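Local structure of putative glutaryl-CoA dehydrogenase (Thermus thermophilus, 2EBA) at residues Ala265-Arg270 against Pro276-Gln281. The protein belongs to the acyl-CoA dehydrogenase family of tetrameric flavoproteins and binds flavin-adenine dinucleotide in pockets shared between subunits. Residues are numbered along the deposited sequence; the frame is centred on the assembly and turned at random.
Sequences AFAKSR and PLAKKQ. With FAD (flavin-adenine dinucleotide), chain K.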
loop_
_atom_site.group_PDB
_atom_site.type_symbol
_atom_site.label_atom_id
_atom_site.label_comp_id
_atom_site.label_asym_id
_atom_site.label_seq_id
_atom_site.Cartn_x
_atom_site.Cartn_y
_atom_site.Cartn_z
ATOM N N ALA A 265 15.784 -14.155 12.884
ATOM C CA ALA A 265 16.509 -15.364 13.247
ATOM C C ALA A 265 16.406 -16.354 12.101
ATOM O O ALA A 265 17.389 -16.969 11.692
ATOM C CB ALA A 265 15.914 -15.968 14.500
ATOM N N PHE A 266 15.198 -16.517 11.596
ATOM C CA PHE A 266 14.972 -17.409 10.484
ATOM C C PHE A 266 15.748 -16.904 9.259
ATOM O O PHE A 266 16.420 -17.676 8.587
ATOM C CB PHE A 266 13.482 -17.465 10.165
ATOM C CG PHE A 266 13.126 -18.449 9.095
ATOM C CD1 PHE A 266 12.939 -19.797 9.401
ATOM C CD2 PHE A 266 12.972 -18.026 7.767
ATOM C CE1 PHE A 266 12.600 -20.713 8.407
ATOM C CE2 PHE A 266 12.632 -18.936 6.752
ATOM C CZ PHE A 266 12.443 -20.282 7.072
ATOM N N ALA A 267 15.649 -15.604 8.986
ATOM C CA ALA A 267 16.313 -14.979 7.837
ATOM C C ALA A 267 17.826 -15.142 7.866
ATOM O O ALA A 267 18.465 -15.349 6.836
ATOM C CB ALA A 267 15.952 -13.512 7.772
ATOM N N LYS A 268 18.395 -15.051 9.060
ATOM C CA LYS A 268 19.826 -15.199 9.258
ATOM C C LYS A 268 20.298 -16.648 9.114
ATOM O O LYS A 268 21.410 -16.898 8.669
ATOM C CB LYS A 268 20.209 -14.725 10.654
ATOM C CG LYS A 268 20.164 -13.241 10.880
ATOM C CD LYS A 268 20.121 -13.000 12.371
ATOM C CE LYS A 268 20.792 -11.709 12.750
ATOM N NZ LYS A 268 22.246 -11.825 12.513
ATOM N N SER A 269 19.463 -17.604 9.499
ATOM C CA SER A 269 19.860 -19.008 9.424
ATOM C C SER A 269 19.575 -19.721 8.110
ATOM O O SER A 269 20.067 -20.819 7.895
ATOM C CB SER A 269 19.225 -19.805 10.577
ATOM O OG SER A 269 17.822 -19.916 10.424
ATOM N N ARG A 270 18.798 -19.109 7.227
ATOM C CA ARG A 270 18.475 -19.758 5.961
ATOM C C ARG A 270 19.196 -19.062 4.813
ATOM O O ARG A 270 19.446 -17.854 4.859
ATOM C CB ARG A 270 16.958 -19.752 5.741
ATOM C CG ARG A 270 16.439 -20.937 4.936
ATOM C CD ARG A 270 16.113 -22.138 5.811
ATOM N NE ARG A 270 14.674 -22.399 5.842
ATOM C CZ ARG A 270 13.930 -22.652 4.769
ATOM N NH1 ARG A 270 14.480 -22.687 3.565
ATOM N NH2 ARG A 270 12.629 -22.857 4.896
ATOM N N PRO A 276 22.852 -15.379 2.898
ATOM C CA PRO A 276 21.719 -15.649 3.795
ATOM C C PRO A 276 20.465 -14.937 3.339
ATOM O O PRO A 276 20.543 -13.944 2.611
ATOM C CB PRO A 276 22.201 -15.113 5.136
ATOM C CG PRO A 276 23.663 -15.208 5.026
ATOM C CD PRO A 276 23.959 -14.752 3.631
ATOM N N LEU A 277 19.324 -15.459 3.766
ATOM C CA LEU A 277 18.062 -14.853 3.444
ATOM C C LEU A 277 18.109 -13.438 4.017
ATOM O O LEU A 277 17.512 -12.519 3.457
ATOM C CB LEU A 277 17.026 -15.661 4.125
ATOM C CG LEU A 277 15.662 -16.021 3.497
ATOM C CD1 LEU A 277 15.594 -15.763 1.982
ATOM C CD2 LEU A 277 15.389 -17.504 3.769
ATOM N N ALA A 278 18.829 -13.268 5.126
ATOM C CA ALA A 278 18.914 -11.957 5.774
ATOM C C ALA A 278 19.697 -10.903 4.983
ATOM O O ALA A 278 19.652 -9.708 5.304
ATOM C CB ALA A 278 19.515 -12.098 7.156
ATOM N N LYS A 279 20.405 -11.339 3.944
ATOM C CA LYS A 279 21.195 -10.423 3.132
ATOM C C LYS A 279 20.475 -9.953 1.879
ATOM O O LYS A 279 21.003 -9.126 1.153
ATOM C CB LYS A 279 22.521 -11.075 2.742
ATOM C CG LYS A 279 23.563 -10.093 2.283
ATOM C CD LYS A 279 24.861 -10.792 1.941
ATOM C CE LYS A 279 25.884 -9.799 1.411
ATOM N NZ LYS A 279 27.163 -10.446 1.032
ATOM N N LYS A 280 19.280 -10.468 1.618
ATOM C CA LYS A 280 18.539 -10.048 0.437
ATOM C C LYS A 280 17.823 -8.729 0.692
ATOM O O LYS A 280 17.240 -8.533 1.762
ATOM C CB LYS A 280 17.536 -11.137 0.035
ATOM C CG LYS A 280 18.171 -12.474 -0.348
ATOM C CD LYS A 280 19.168 -12.308 -1.471
ATOM C CE LYS A 280 19.576 -13.636 -2.097
ATOM N NZ LYS A 280 20.119 -14.640 -1.143
ATOM N N GLN A 281 17.869 -7.826 -0.290
ATOM C CA GLN A 281 17.251 -6.506 -0.189
ATOM C C GLN A 281 15.752 -6.600 0.064
ATOM O O GLN A 281 15.190 -5.815 0.834
ATOM C CB GLN A 281 17.514 -5.674 -1.467
ATOM C CG GLN A 281 18.990 -5.255 -1.653
ATOM C CD GLN A 281 19.173 -4.062 -2.579
ATOM O OE1 GLN A 281 20.182 -3.344 -2.472
ATOM N NE2 GLN A 281 18.203 -3.842 -3.500
HETATM P PA FAD K . 12.727 -20.138 1.215
HETATM O O1A FAD K . 13.798 -20.161 2.268
HETATM O O2A FAD K . 13.004 -20.525 -0.217
HETATM O O5B FAD K . 12.051 -18.665 1.262
HETATM C C5B FAD K . 11.746 -17.961 2.354
HETATM C C4B FAD K . 11.517 -16.476 2.213
HETATM O O4B FAD K . 12.713 -15.840 1.378
HETATM C C3B FAD K . 10.493 -16.287 0.968
HETATM O O3B FAD K . 9.911 -15.015 1.187
HETATM C C2B FAD K . 11.257 -15.991 -0.363
HETATM O O2B FAD K . 10.633 -15.059 -1.139
HETATM C C1B FAD K . 12.443 -15.270 0.192
HETATM N N9A FAD K . 13.614 -15.506 -0.774
HETATM C C8A FAD K . 14.119 -16.729 -1.068
HETATM N N7A FAD K . 15.133 -16.511 -1.945
HETATM C C5A FAD K . 15.234 -15.118 -2.205
HETATM C C6A FAD K . 16.067 -14.309 -3.028
HETATM N N6A FAD K . 17.022 -14.856 -3.780
HETATM N N1A FAD K . 15.875 -12.956 -3.019
HETATM C C2A FAD K . 14.894 -12.375 -2.230
HETATM N N3A FAD K . 14.084 -13.123 -1.456
HETATM C C4A FAD K . 14.233 -14.513 -1.411
HETATM N N1 FAD K . 7.445 -28.124 -3.492
HETATM C C2 FAD K . 7.515 -29.081 -4.474
HETATM O O2 FAD K . 8.559 -29.218 -5.147
HETATM N N3 FAD K . 6.444 -29.893 -4.718
HETATM C C4 FAD K . 5.289 -29.773 -3.991
HETATM O O4 FAD K . 4.344 -30.536 -4.238
HETATM C C4X FAD K . 5.191 -28.796 -2.970
HETATM N N5 FAD K . 4.047 -28.653 -2.205
HETATM C C5X FAD K . 3.974 -27.712 -1.194
HETATM C C6 FAD K . 2.796 -27.602 -0.411
HETATM C C7 FAD K . 2.718 -26.651 0.639
HETATM C C7M FAD K . 1.433 -26.599 1.428
HETATM C C8 FAD K . 3.828 -25.787 0.912
HETATM C C8M FAD K . 3.823 -24.747 2.014
HETATM C C9 FAD K . 4.991 -25.898 0.135
HETATM C C9A FAD K . 5.100 -26.858 -0.934
HETATM N N10 FAD K . 6.254 -27.000 -1.721
HETATM C C10 FAD K . 6.312 -27.952 -2.724
HETATM C "C1'" FAD K . 7.439 -26.169 -1.499
HETATM C "C2'" FAD K . 7.257 -24.722 -1.866
HETATM O "O2'" FAD K . 7.433 -24.586 -3.270
HETATM C "C3'" FAD K . 8.252 -23.949 -1.046
HETATM O "O3'" FAD K . 7.678 -23.687 0.235
HETATM C "C4'" FAD K . 8.685 -22.626 -1.670
HETATM O "O4'" FAD K . 9.748 -22.867 -2.597
HETATM C "C5'" FAD K . 9.197 -21.684 -0.612
HETATM O "O5'" FAD K . 10.509 -22.071 -0.269
HETATM P P FAD K . 10.987 -22.446 1.221
HETATM O O1P FAD K . 9.806 -22.862 2.052
HETATM O O2P FAD K . 12.113 -23.444 1.124
HETATM O O3P FAD K . 11.498 -21.024 1.788
#
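R270 and L277 sit side by side at the FAD site, where the C-terminal end of helix 235-269 meets the 3-10 turn of 277-279 in the connection to helix 281-309. L277 N donates to R270 O at 2.6 Å, a nearly straight bond (165° at the hydrogen) with the donor tilted out of the carbonyl plane. One turn back, A278 N reaches A267 O at 2.7 Å, but at only 123° at the hydrogen, so the bond is weak. Successive amides of the turn thus meet the carbonyl of the first residue beyond the helix and, weakly, one in its last turn. A267 CB lies 3.9 Å from A278 CB, which also touches K268 CG; K268 NZ hydrogen-bonds T380 O of the second subunit. In this all-alpha C-terminal domain of the acyl-CoA dehydrogenase fold, the link between the two helices carries part of the cofactor pocket. L277 turns CD2 alongside R270 CB (3.4 Å) and, obliquely, to the F266 ring, while CD1 points at the FAD ribose. Bent at chi2 (88°) and chi3, the R270 chain swings its guanidinium to the diphosphate: O1A lies over one face, 2.9 Å from NH1, and O2P meets the edge in plane through a long, weak bond from NH1. K280's aliphatic chain passes over one adenine face, displaced toward N1A, with CE 3.3 Å from FAD N6A; NZ hydrogen-bonds T272 O.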